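Local coordinates for uncharacterized protein (Desulfotomaculum acetoxidans, PDB 3U4Y) that is of unknown function but folds as a seven-bladed beta-propeller of the lactonase type, which suggests a possible but unproven relationship to lactone-hydrolysing enzymes, at residues V217-L222 and D244-N249; A193-N198 and N221-I226; K259-G264 and K298-S303. One frame throughout, in Å; residues are numbered along the deposited sequence.

Interaction 1. Residues V217-L222 and D244-N249; sequences VGTNNL and DVFNFN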
ATOM      1  N   VAL A 217     -12.493   8.662  13.281  1.00 29.96           N
ATOM      2  CA  VAL A 217     -11.802   9.639  14.082  1.00 31.33           C
ATOM      3  C   VAL A 217     -11.016  10.545  13.129  1.00 23.20           C
ATOM      4  O   VAL A 217     -10.603  10.118  12.068  1.00 18.46           O
ATOM      5  CB  VAL A 217     -10.884   8.957  15.088  1.00 31.63           C
ATOM      6  CG1 VAL A 217      -9.846   8.157  14.351  1.00 42.97           C
ATOM      7  CG2 VAL A 217     -10.212   9.992  15.988  1.00 43.71           C
ATOM      8  N   GLY A 218     -10.837  11.799  13.515  1.00 16.37           N
ATOM      9  CA  GLY A 218     -10.241  12.795  12.653  1.00 14.42           C
ATOM     10  C   GLY A 218      -8.736  12.870  12.768  1.00 27.37           C
ATOM     11  O   GLY A 218      -8.151  12.357  13.711  1.00 31.38           O
ATOM     12  N   THR A 219      -8.113  13.516  11.787  1.00 32.42           N
ATOM     13  CA  THR A 219      -6.666  13.601  11.704  1.00 27.72           C
ATOM     14  C   THR A 219      -6.241  14.985  11.243  1.00 36.46           C
ATOM     15  O   THR A 219      -7.078  15.821  10.879  1.00 40.61           O
ATOM     16  CB  THR A 219      -6.136  12.647  10.656  1.00 18.60           C
ATOM     17  OG1 THR A 219      -6.365  13.217   9.368  1.00 32.84           O
ATOM     18  CG2 THR A 219      -6.861  11.342  10.733  1.00 13.30           C
ATOM     19  N   ASN A 220      -4.934  15.219  11.241  1.00 31.52           N
ATOM     20  CA  ASN A 220      -4.403  16.445  10.682  1.00 36.06           C
ATOM     21  C   ASN A 220      -4.682  16.515   9.192  1.00 40.45           C
ATOM     22  O   ASN A 220      -5.161  15.559   8.579  1.00 46.84           O
ATOM     23  CB  ASN A 220      -2.904  16.532  10.913  1.00 42.99           C
ATOM     24  CG  ASN A 220      -2.552  16.753  12.354  1.00 36.77           C
ATOM     25  OD1 ASN A 220      -2.032  15.859  13.013  1.00 38.89           O
ATOM     26  ND2 ASN A 220      -2.822  17.950  12.856  1.00 36.14           N
ATOM     27  N   ASN A 221      -4.342  17.640   8.593  1.00 40.43           N
ATOM     28  CA  ASN A 221      -4.675  17.828   7.197  1.00 45.68           C
ATOM     29  C   ASN A 221      -4.140  16.758   6.252  1.00 41.33           C
ATOM     30  O   ASN A 221      -2.924  16.564   6.127  1.00 39.89           O
ATOM     31  CB  ASN A 221      -4.230  19.205   6.722  1.00 54.89           C
ATOM     32  CG  ASN A 221      -4.909  19.613   5.443  1.00 53.31           C
ATOM     33  OD1 ASN A 221      -6.011  19.140   5.124  1.00 49.32           O
ATOM     34  ND2 ASN A 221      -4.257  20.494   4.694  1.00 53.54           N
ATOM     35  N   LEU A 222      -5.076  16.062   5.611  1.00 32.97           N
ATOM     36  CA  LEU A 222      -4.805  15.339   4.383  1.00 12.67           C
ATOM     37  C   LEU A 222      -4.101  14.003   4.602  1.00 32.19           C
ATOM     38  O   LEU A 222      -2.925  13.861   4.291  1.00 29.22           O
ATOM     39  CB  LEU A 222      -4.001  16.237   3.448  1.00 13.21           C
ATOM     40  CG  LEU A 222      -4.632  16.546   2.083  1.00 37.31           C
ATOM     41  CD1 LEU A 222      -6.092  16.943   2.220  1.00 39.52           C
ATOM     42  CD2 LEU A 222      -3.858  17.627   1.386  1.00 14.35           C
ATOM     43  N   ASP A 244       0.651  10.923  12.430  1.00 21.83           N
ATOM     44  CA  ASP A 244      -0.212  10.817  13.592  1.00 29.95           C
ATOM     45  C   ASP A 244      -0.163   9.393  14.093  1.00 48.20           C
ATOM     46  O   ASP A 244      -0.249   8.452  13.311  1.00 57.27           O
ATOM     47  CB  ASP A 244      -1.654  11.176  13.226  1.00 13.29           C
ATOM     48  CG  ASP A 244      -1.791  12.616  12.860  1.00 25.27           C
ATOM     49  OD1 ASP A 244      -0.870  13.379  13.197  1.00 32.88           O
ATOM     50  OD2 ASP A 244      -2.791  12.992  12.230  1.00 30.19           O
ATOM     51  N   VAL A 245      -0.017   9.214  15.392  1.00  9.86           N
ATOM     52  CA  VAL A 245      -0.158   7.876  15.901  1.00 26.71           C
ATOM     53  C   VAL A 245      -1.416   7.719  16.759  1.00 21.13           C
ATOM     54  O   VAL A 245      -1.736   8.573  17.584  1.00 22.56           O
ATOM     55  CB  VAL A 245       1.143   7.395  16.593  1.00 25.67           C
ATOM     56  CG1 VAL A 245       2.019   8.576  16.937  1.00 26.68           C
ATOM     57  CG2 VAL A 245       0.837   6.535  17.795  1.00 14.82           C
ATOM     58  N   PHE A 246      -2.151   6.642  16.511  1.00 19.54           N
ATOM     59  CA  PHE A 246      -3.288   6.287  17.343  1.00 29.74           C
ATOM     60  C   PHE A 246      -3.072   4.929  17.987  1.00 23.90           C
ATOM     61  O   PHE A 246      -2.292   4.132  17.513  1.00 25.79           O
ATOM     62  CB  PHE A 246      -4.555   6.194  16.510  1.00 36.63           C
ATOM     63  CG  PHE A 246      -4.868   7.425  15.732  1.00 45.61           C
ATOM     64  CD1 PHE A 246      -3.998   7.879  14.745  1.00 48.58           C
ATOM     65  CD2 PHE A 246      -6.053   8.107  15.953  1.00 36.72           C
ATOM     66  CE1 PHE A 246      -4.293   9.012  14.000  1.00 39.08           C
ATOM     67  CE2 PHE A 246      -6.358   9.227  15.219  1.00 35.83           C
ATOM     68  CZ  PHE A 246      -5.476   9.686  14.240  1.00 36.36           C
ATOM     69  N   ASN A 247      -3.789   4.672  19.066  1.00 20.21           N
ATOM     70  CA  ASN A 247      -3.878   3.342  19.626  1.00 21.63           C
ATOM     71  C   ASN A 247      -5.180   2.749  19.162  1.00 18.24           C
ATOM     72  O   ASN A 247      -6.153   3.468  19.005  1.00 17.78           O
ATOM     73  CB  ASN A 247      -3.905   3.411  21.142  1.00 36.53           C
ATOM     74  CG  ASN A 247      -2.534   3.590  21.743  1.00 42.56           C
ATOM     75  OD1 ASN A 247      -2.325   4.489  22.563  1.00 47.29           O
ATOM     76  ND2 ASN A 247      -1.592   2.722  21.360  1.00 31.84           N
ATOM     77  N   PHE A 248      -5.214   1.444  18.937  1.00 17.55           N
ATOM     78  CA  PHE A 248      -6.453   0.806  18.557  1.00  8.06           C
ATOM     79  C   PHE A 248      -6.887  -0.152  19.624  1.00 15.39           C
ATOM     80  O   PHE A 248      -6.084  -0.811  20.255  1.00 29.69           O
ATOM     81  CB  PHE A 248      -6.311   0.072  17.241  1.00 16.94           C
ATOM     82  CG  PHE A 248      -7.614  -0.418  16.667  1.00 20.73           C
ATOM     83  CD1 PHE A 248      -8.684   0.448  16.499  1.00 18.62           C
ATOM     84  CD2 PHE A 248      -7.751  -1.740  16.254  1.00 17.63           C
ATOM     85  CE1 PHE A 248      -9.869   0.004  15.948  1.00 16.37           C
ATOM     86  CE2 PHE A 248      -8.934  -2.191  15.707  1.00 14.75           C
ATOM     87  CZ  PHE A 248      -9.994  -1.315  15.550  1.00 16.11           C
ATOM     88  N   ASN A 249      -8.183  -0.209  19.831  1.00 15.62           N
ATOM     89  CA  ASN A 249      -8.746  -1.110  20.790  1.00 24.16           C
ATOM     90  C   ASN A 249      -9.576  -2.159  20.081  1.00 34.78           C
ATOM     91  O   ASN A 249     -10.655  -1.872  19.547  1.00 27.34           O
ATOM     92  CB  ASN A 249      -9.600  -0.360  21.781  1.00 27.37           C
ATOM     93  CG  ASN A 249     -10.188  -1.263  22.791  1.00 26.35           C
ATOM     94  OD1 ASN A 249     -11.126  -2.014  22.507  1.00 25.49           O
ATOM     95  ND2 ASN A 249      -9.621  -1.239  23.982  1.00 37.68           N
TER
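The end of strand 212-218 and the loop after it run past strand 242-249 of the next propeller blade without pairing, the CA atoms of Thr219 and Asp244 lying 7.3 Å apart and those of Val217 and Phe246 9.7 Å apart. Side chains bridge this separation. Val217 and Phe246 reach toward each other tip to tip, with Val217 CG1 3.8 Å from Phe246 CE2. Gly218 O lies at the edge of the Phe246 ring, in its plane, 3.8 Å from Phe246 CZ. The Thr219 side chain runs at about a right angle to that of Phe246 and brings CG2 to 4.1 Å from Phe246 CZ. Phe257, edge-to-face with Phe246, belongs to the neighbouring strand of the same blade.

At the loop end, Asn220 N donates to Asp244 OD2 over 3.2 Å. The bond is nearly straight (172°) and uses the syn lone pair of OD2. The other carboxylate oxygen, OD1, is hydrogen-bonded to Thr242 OG1, so each oxygen has a donor. Two such bonds fix the rotation of the carboxylate and would be expected to stabilise its charged form, so that a buried aspartate ties the loop leaving one blade to a strand of the next.

Interaction 2. Residues A193-N198 and N221-I226; sequences ANLIGN and NLPGTI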
ATOM      1  N   ALA A 193      -8.693   5.906   4.873  1.00 16.17           N
ATOM      2  CA  ALA A 193      -8.247   7.284   4.957  1.00 28.17           C
ATOM      3  C   ALA A 193      -9.156   8.150   4.095  1.00 33.89           C
ATOM      4  O   ALA A 193      -9.284   7.933   2.886  1.00 30.91           O
ATOM      5  CB  ALA A 193      -6.827   7.401   4.485  1.00 34.47           C
ATOM      6  N   ASN A 194      -9.801   9.116   4.738  1.00 27.43           N
ATOM      7  CA  ASN A 194     -10.685  10.037   4.062  1.00 16.79           C
ATOM      8  C   ASN A 194      -9.929  11.328   3.895  1.00 26.22           C
ATOM      9  O   ASN A 194      -9.599  12.008   4.866  1.00 23.56           O
ATOM     10  CB  ASN A 194     -11.926  10.242   4.894  1.00 13.48           C
ATOM     11  CG  ASN A 194     -12.727   8.962   5.073  1.00 16.09           C
ATOM     12  OD1 ASN A 194     -13.137   8.320   4.103  1.00 18.65           O
ATOM     13  ND2 ASN A 194     -12.976   8.602   6.319  1.00 17.75           N
ATOM     14  N   LEU A 195      -9.623  11.642   2.646  1.00 30.87           N
ATOM     15  CA  LEU A 195      -8.610  12.638   2.346  1.00 29.37           C
ATOM     16  C   LEU A 195      -9.072  14.080   2.587  1.00 25.94           C
ATOM     17  O   LEU A 195      -8.320  14.895   3.121  1.00 27.08           O
ATOM     18  CB  LEU A 195      -8.074  12.424   0.929  1.00 27.56           C
ATOM     19  CG  LEU A 195      -6.828  13.183   0.455  1.00 35.20           C
ATOM     20  CD1 LEU A 195      -5.774  13.317   1.534  1.00 42.75           C
ATOM     21  CD2 LEU A 195      -6.249  12.476  -0.737  1.00 32.48           C
ATOM     22  N   ILE A 196     -10.298  14.413   2.213  1.00 17.94           N
ATOM     23  CA  ILE A 196     -10.766  15.739   2.578  1.00 30.29           C
ATOM     24  C   ILE A 196     -11.529  15.720   3.898  1.00 33.24           C
ATOM     25  O   ILE A 196     -11.466  16.680   4.652  1.00 35.20           O
ATOM     26  CB  ILE A 196     -11.563  16.456   1.468  1.00 34.02           C
ATOM     27  CG1 ILE A 196     -12.729  15.606   1.005  1.00 44.83           C
ATOM     28  CG2 ILE A 196     -10.671  16.793   0.291  1.00 10.19           C
ATOM     29  CD1 ILE A 196     -13.664  16.359   0.089  1.00 49.17           C
ATOM     30  N   GLY A 197     -12.221  14.617   4.183  1.00 32.80           N
ATOM     31  CA  GLY A 197     -12.892  14.428   5.458  1.00 17.19           C
ATOM     32  C   GLY A 197     -11.909  14.558   6.608  1.00 28.27           C
ATOM     33  O   GLY A 197     -12.297  14.880   7.730  1.00 32.06           O
ATOM     34  N   ASN A 198     -10.627  14.318   6.332  1.00 30.94           N
ATOM     35  CA  ASN A 198      -9.591  14.383   7.365  1.00 20.51           C
ATOM     36  C   ASN A 198      -9.934  13.491   8.540  1.00 29.48           C
ATOM     37  O   ASN A 198     -10.010  13.938   9.674  1.00 36.21           O
ATOM     38  CB  ASN A 198      -9.441  15.798   7.861  1.00 17.67           C
ATOM     39  CG  ASN A 198      -8.580  16.618   6.983  1.00 31.30           C
ATOM     40  OD1 ASN A 198      -7.876  16.098   6.121  1.00 55.70           O
ATOM     41  ND2 ASN A 198      -8.599  17.915   7.205  1.00 22.69           N
ATOM     42  N   ASN A 221      -4.342  17.640   8.593  1.00 40.43           N
ATOM     43  CA  ASN A 221      -4.675  17.828   7.197  1.00 45.68           C
ATOM     44  C   ASN A 221      -4.140  16.758   6.252  1.00 41.33           C
ATOM     45  O   ASN A 221      -2.924  16.564   6.127  1.00 39.89           O
ATOM     46  CB  ASN A 221      -4.230  19.205   6.722  1.00 54.89           C
ATOM     47  CG  ASN A 221      -4.909  19.613   5.443  1.00 53.31           C
ATOM     48  OD1 ASN A 221      -6.011  19.140   5.124  1.00 49.32           O
ATOM     49  ND2 ASN A 221      -4.257  20.494   4.694  1.00 53.54           N
ATOM     50  N   LEU A 222      -5.076  16.062   5.611  1.00 32.97           N
ATOM     51  CA  LEU A 222      -4.805  15.339   4.383  1.00 12.67           C
ATOM     52  C   LEU A 222      -4.101  14.003   4.602  1.00 32.19           C
ATOM     53  O   LEU A 222      -2.925  13.861   4.291  1.00 29.22           O
ATOM     54  CB  LEU A 222      -4.001  16.237   3.448  1.00 13.21           C
ATOM     55  CG  LEU A 222      -4.632  16.546   2.083  1.00 37.31           C
ATOM     56  CD1 LEU A 222      -6.092  16.943   2.220  1.00 39.52           C
ATOM     57  CD2 LEU A 222      -3.858  17.627   1.386  1.00 14.35           C
ATOM     58  N   PRO A 223      -4.838  13.017   5.139  1.00 34.58           N
ATOM     59  CA  PRO A 223      -4.288  11.698   5.471  1.00 22.53           C
ATOM     60  C   PRO A 223      -4.059  10.796   4.254  1.00 30.33           C
ATOM     61  O   PRO A 223      -4.978  10.539   3.477  1.00 30.11           O
ATOM     62  CB  PRO A 223      -5.365  11.103   6.378  1.00 16.13           C
ATOM     63  CG  PRO A 223      -6.640  11.785   5.955  1.00 21.29           C
ATOM     64  CD  PRO A 223      -6.230  13.174   5.612  1.00 35.97           C
ATOM     65  N   GLY A 224      -2.837  10.291   4.110  1.00 38.21           N
ATOM     66  CA  GLY A 224      -2.496   9.482   2.958  1.00 41.93           C
ATOM     67  C   GLY A 224      -2.499   7.981   3.176  1.00 46.01           C
ATOM     68  O   GLY A 224      -3.305   7.256   2.593  1.00 52.96           O
ATOM     69  N   THR A 225      -1.586   7.506   4.009  1.00 41.44           N
ATOM     70  CA  THR A 225      -1.366   6.072   4.115  1.00 41.62           C
ATOM     71  C   THR A 225      -1.373   5.604   5.566  1.00 32.89           C
ATOM     72  O   THR A 225      -0.896   6.301   6.462  1.00 22.05           O
ATOM     73  CB  THR A 225      -0.074   5.618   3.335  1.00 47.27           C
ATOM     74  OG1 THR A 225       0.965   5.232   4.246  1.00 38.75           O
ATOM     75  CG2 THR A 225       0.424   6.738   2.381  1.00 25.29           C
ATOM     76  N   ILE A 226      -1.935   4.415   5.771  1.00 31.60           N
ATOM     77  CA  ILE A 226      -2.133   3.844   7.095  1.00 24.94           C
ATOM     78  C   ILE A 226      -1.207   2.666   7.300  1.00 35.06           C
ATOM     79  O   ILE A 226      -1.328   1.658   6.599  1.00 48.13           O
ATOM     80  CB  ILE A 226      -3.569   3.267   7.256  1.00 32.77           C
ATOM     81  CG1 ILE A 226      -4.631   4.210   6.685  1.00 26.04           C
ATOM     82  CG2 ILE A 226      -3.855   2.953   8.699  1.00 35.81           C
ATOM     83  CD1 ILE A 226      -4.325   5.651   6.898  1.00 27.22           C
TER
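Asn198 and Leu195, both in the turn after strand 189-194, take hold of the loop that leads from strand 212-218 into strand 226-228, the first of the following blade. The segments come closest at Leu195 and Leu222, whose CA atoms are 5.1 Å apart. The two leucines cross obliquely: with Leu195 CG anti to its backbone N (chi1 -169°), the Leu195 CD1 branch lies 3.5 Å from Leu222 CG. The same Leu195 CD1 lies 4.1 Å from Pro223 CD, so a single methyl fits against both residues.

Pro223 is approached from several directions. Asn198 crosses it at about a right angle, Asn194 O faces its CG, and Ala193 packs its CB against the CB and carbonyl oxygen. Ala193 CB also meets Ile226 CD1 at 3.9 Å, which carries the apolar contact on to the start of the next blade; there Val237, on strand 234-238, touches both Pro223 and Ile226.

The polar join lies at the other end. Asn198 CG stands beside its own backbone N, anti to the carbonyl carbon, and Asn198 OD1 accepts a hydrogen bond from Leu222 N at 2.8 Å. The N-H points well at the oxygen (161°), but the donor stands above the carbonyl plane of the amide rather than on a lone pair. Asn198 and Asn221 cross obliquely with their amides almost perpendicular, and Asn221 ND2 has a weak hydrogen bond to Glu240 OE1.

In a beta-propeller, such a loop carries the chain from the outer edge of one blade to the innermost strand of the next. Here a side-chain carbonyl supplies the acceptor for a backbone N-H of that loop, while the neighbouring proline, which has no N-H to satisfy, is buried between the apolar side chains of Ala193 and Leu195 and the oxygens of Asn194 and Asn198.

Interaction 3. Residues K259-G264 and K298-S303; sequences KSFGHG and KVFTIS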
ATOM      1  N   LYS A 259      -0.451  10.935  19.671  1.00 35.41           N
ATOM      2  CA  LYS A 259       0.337  12.115  19.358  1.00 38.82           C
ATOM      3  C   LYS A 259       0.682  12.200  17.883  1.00 41.43           C
ATOM      4  O   LYS A 259       0.422  11.283  17.107  1.00 39.74           O
ATOM      5  CB  LYS A 259       1.627  12.111  20.159  1.00 37.79           C
ATOM      6  CG  LYS A 259       2.522  10.955  19.812  1.00 43.37           C
ATOM      7  CD  LYS A 259       3.971  11.361  19.969  1.00 58.82           C
ATOM      8  CE  LYS A 259       4.892  10.168  19.862  1.00 69.50           C
ATOM      9  NZ  LYS A 259       4.539   9.128  20.872  1.00 79.71           N
ATOM     10  N   SER A 260       1.288  13.318  17.514  1.00 42.36           N
ATOM     11  CA  SER A 260       1.706  13.559  16.146  1.00 32.24           C
ATOM     12  C   SER A 260       3.083  14.157  16.154  1.00 28.59           C
ATOM     13  O   SER A 260       3.537  14.672  17.168  1.00 39.17           O
ATOM     14  CB  SER A 260       0.750  14.520  15.464  1.00 37.15           C
ATOM     15  OG  SER A 260       0.088  15.329  16.421  1.00 52.74           O
ATOM     16  N   PHE A 261       3.771  14.052  15.032  1.00 24.96           N
ATOM     17  CA  PHE A 261       5.047  14.733  14.877  1.00 28.75           C
ATOM     18  C   PHE A 261       5.184  15.086  13.418  1.00 30.85           C
ATOM     19  O   PHE A 261       4.643  14.394  12.561  1.00 38.88           O
ATOM     20  CB  PHE A 261       6.235  13.913  15.414  1.00 25.96           C
ATOM     21  CG  PHE A 261       6.433  12.576  14.742  1.00 40.11           C
ATOM     22  CD1 PHE A 261       7.154  12.474  13.559  1.00 48.53           C
ATOM     23  CD2 PHE A 261       5.942  11.412  15.317  1.00 40.77           C
ATOM     24  CE1 PHE A 261       7.353  11.239  12.946  1.00 47.81           C
ATOM     25  CE2 PHE A 261       6.135  10.178  14.714  1.00 44.20           C
ATOM     26  CZ  PHE A 261       6.842  10.092  13.523  1.00 48.09           C
ATOM     27  N   GLY A 262       5.856  16.191  13.137  1.00 26.18           N
ATOM     28  CA  GLY A 262       5.951  16.667  11.773  1.00 28.06           C
ATOM     29  C   GLY A 262       7.151  16.097  11.047  1.00 33.80           C
ATOM     30  O   GLY A 262       8.272  16.111  11.558  1.00 35.11           O
ATOM     31  N   HIS A 263       6.928  15.601   9.840  1.00 31.30           N
ATOM     32  CA  HIS A 263       8.033  15.052   9.080  1.00 37.99           C
ATOM     33  C   HIS A 263       8.881  16.119   8.373  1.00 42.86           C
ATOM     34  O   HIS A 263      10.021  15.861   7.982  1.00 36.38           O
ATOM     35  CB  HIS A 263       7.540  13.998   8.102  1.00 36.63           C
ATOM     36  CG  HIS A 263       6.283  14.370   7.386  1.00 34.58           C
ATOM     37  ND1 HIS A 263       6.123  15.576   6.742  1.00 38.31           N
ATOM     38  CD2 HIS A 263       5.131  13.681   7.191  1.00 33.07           C
ATOM     39  CE1 HIS A 263       4.922  15.620   6.190  1.00 37.84           C
ATOM     40  NE2 HIS A 263       4.302  14.481   6.446  1.00 28.87           N
ATOM     41  N   GLY A 264       8.337  17.321   8.233  1.00 49.21           N
ATOM     42  CA  GLY A 264       9.051  18.381   7.551  1.00 50.23           C
ATOM     43  C   GLY A 264       9.472  17.942   6.164  1.00 51.92           C
ATOM     44  O   GLY A 264      10.610  18.136   5.764  1.00 56.68           O
ATOM     45  N   LYS A 298      13.148   9.615   3.961  1.00 36.35           N
ATOM     46  CA  LYS A 298      13.577   9.973   5.309  1.00 44.21           C
ATOM     47  C   LYS A 298      13.190   8.876   6.299  1.00 44.04           C
ATOM     48  O   LYS A 298      12.186   8.191   6.117  1.00 46.62           O
ATOM     49  CB  LYS A 298      12.974  11.317   5.726  1.00 51.28           C
ATOM     50  CG  LYS A 298      13.920  12.200   6.522  1.00 58.50           C
ATOM     51  CD  LYS A 298      13.215  13.439   7.065  1.00 62.33           C
ATOM     52  CE  LYS A 298      14.177  14.314   7.868  1.00 67.85           C
ATOM     53  NZ  LYS A 298      13.500  15.295   8.773  1.00 65.43           N
ATOM     54  N   VAL A 299      13.994   8.696   7.339  1.00 37.34           N
ATOM     55  CA  VAL A 299      13.702   7.680   8.337  1.00 27.24           C
ATOM     56  C   VAL A 299      13.589   8.298   9.721  1.00 34.15           C
ATOM     57  O   VAL A 299      14.426   9.108  10.135  1.00 26.52           O
ATOM     58  CB  VAL A 299      14.742   6.579   8.330  1.00 26.34           C
ATOM     59  CG1 VAL A 299      14.286   5.425   9.176  1.00 31.09           C
ATOM     60  CG2 VAL A 299      14.951   6.110   6.913  1.00 49.10           C
ATOM     61  N   PHE A 300      12.520   7.928  10.414  1.00 34.04           N
ATOM     62  CA  PHE A 300      12.253   8.443  11.731  1.00 34.68           C
ATOM     63  C   PHE A 300      12.114   7.276  12.655  1.00 39.16           C
ATOM     64  O   PHE A 300      11.877   6.150  12.223  1.00 38.79           O
ATOM     65  CB  PHE A 300      10.929   9.185  11.749  1.00 32.80           C
ATOM     66  CG  PHE A 300      10.909  10.412  10.907  1.00 38.65           C
ATOM     67  CD1 PHE A 300      11.071  11.662  11.481  1.00 39.07           C
ATOM     68  CD2 PHE A 300      10.713  10.326   9.536  1.00 43.29           C
ATOM     69  CE1 PHE A 300      11.040  12.810  10.706  1.00 37.23           C
ATOM     70  CE2 PHE A 300      10.683  11.466   8.751  1.00 41.46           C
ATOM     71  CZ  PHE A 300      10.849  12.713   9.339  1.00 40.11           C
ATOM     72  N   THR A 301      12.232   7.553  13.943  1.00 42.55           N
ATOM     73  CA  THR A 301      11.810   6.596  14.948  1.00 42.85           C
ATOM     74  C   THR A 301      10.338   6.881  15.201  1.00 41.47           C
ATOM     75  O   THR A 301       9.865   7.997  14.958  1.00 34.58           O
ATOM     76  CB  THR A 301      12.613   6.766  16.238  1.00 38.93           C
ATOM     77  OG1 THR A 301      12.489   8.115  16.698  1.00 41.48           O
ATOM     78  CG2 THR A 301      14.065   6.507  15.968  1.00 31.86           C
ATOM     79  N   ILE A 302       9.611   5.878  15.666  1.00 39.37           N
ATOM     80  CA  ILE A 302       8.191   6.039  15.928  1.00 35.41           C
ATOM     81  C   ILE A 302       7.908   7.088  17.003  1.00 49.27           C
ATOM     82  O   ILE A 302       6.756   7.454  17.233  1.00 57.82           O
ATOM     83  CB  ILE A 302       7.558   4.718  16.348  1.00 33.21           C
ATOM     84  CG1 ILE A 302       8.258   4.171  17.599  1.00 36.56           C
ATOM     85  CG2 ILE A 302       7.653   3.719  15.232  1.00 33.95           C
ATOM     86  CD1 ILE A 302       7.834   2.767  17.956  1.00 34.36           C
ATOM     87  N   SER A 303       8.952   7.571  17.670  1.00 48.96           N
ATOM     88  CA  SER A 303       8.775   8.641  18.646  1.00 46.38           C
ATOM     89  C   SER A 303       8.901  10.011  17.992  1.00 55.28           C
ATOM     90  O   SER A 303       8.648  11.031  18.625  1.00 65.38           O
ATOM     91  CB  SER A 303       9.770   8.511  19.792  1.00 48.68           C
ATOM     92  OG  SER A 303      11.087   8.300  19.308  1.00 65.34           O
TER
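Strands 259-262 and 298-301 run roughly antiparallel, at 147°, but their axes come no nearer than 10.5 Å, too far for backbone pairing, and the gap is bridged by side chains. Phe300 and Phe261 carry most of the bridge; Phe300 is followed here. Its CB points at the opposite segment, and chi1 of -65° sets CG beside the backbone N, anti to the carbonyl carbon. From there the ring extends past Phe261 toward His263. Phe300 CG and CD1 both face Phe261 CE1, CD1 the closer at 4.0 Å. Farther out, Phe300 CE1 passes 4.1 Å from His263 CA, and across the ring Phe300 CE2 lies 4.1 Å from His263 CB. The tip, Phe300 CZ, is 3.8 Å from His263 CB and also meets His263 O, which sits at the ring edge near its plane.

The rings of Phe261 and Phe300 cross obliquely, with centroids 5.8 Å apart and planes at 39°. This pair joins consecutive blades of the propeller: strand 254-262 is the outermost of its blade, whereas 296-301 is the third strand of the next, where Ile289 and Val306 on the strands to its two sides also touch Phe300. An alanine at Phe300 would remove every ring contact with Phe261 and His263 and would probably loosen the packing between these two blades. Phe261 continues the contact along the end of strand 296-301 and the turn after it, Phe261 CZ lying 3.9 Å from Thr301 O and Phe261 CE2 3.8 Å from Ile302 O. His263 turns its imidazole away from this contact, with NE2 hydrogen-bonded to Thr239 O and ND1 to Leu265 N.

Following the chain from the N terminus, 193-198 comes first, and interaction 2 closes when the loop 221-226 returns to it after strands 199-204 and 212-218. Interaction 1 opens on 217-222, shares Asn221 and Leu222 with that loop, and closes at 244-249, so the two join end to end and neither nests in the other. A probable hydrogen bond from Thr219 N to Asn198 O connects them directly. Interaction 3 follows in series, from 259-264 to 298-303; it touches interaction 1 through the paired strands 242-249 and 254-262 but stays about 8 Å from interaction 2 at the nearest atoms. Together they tie three successive blades.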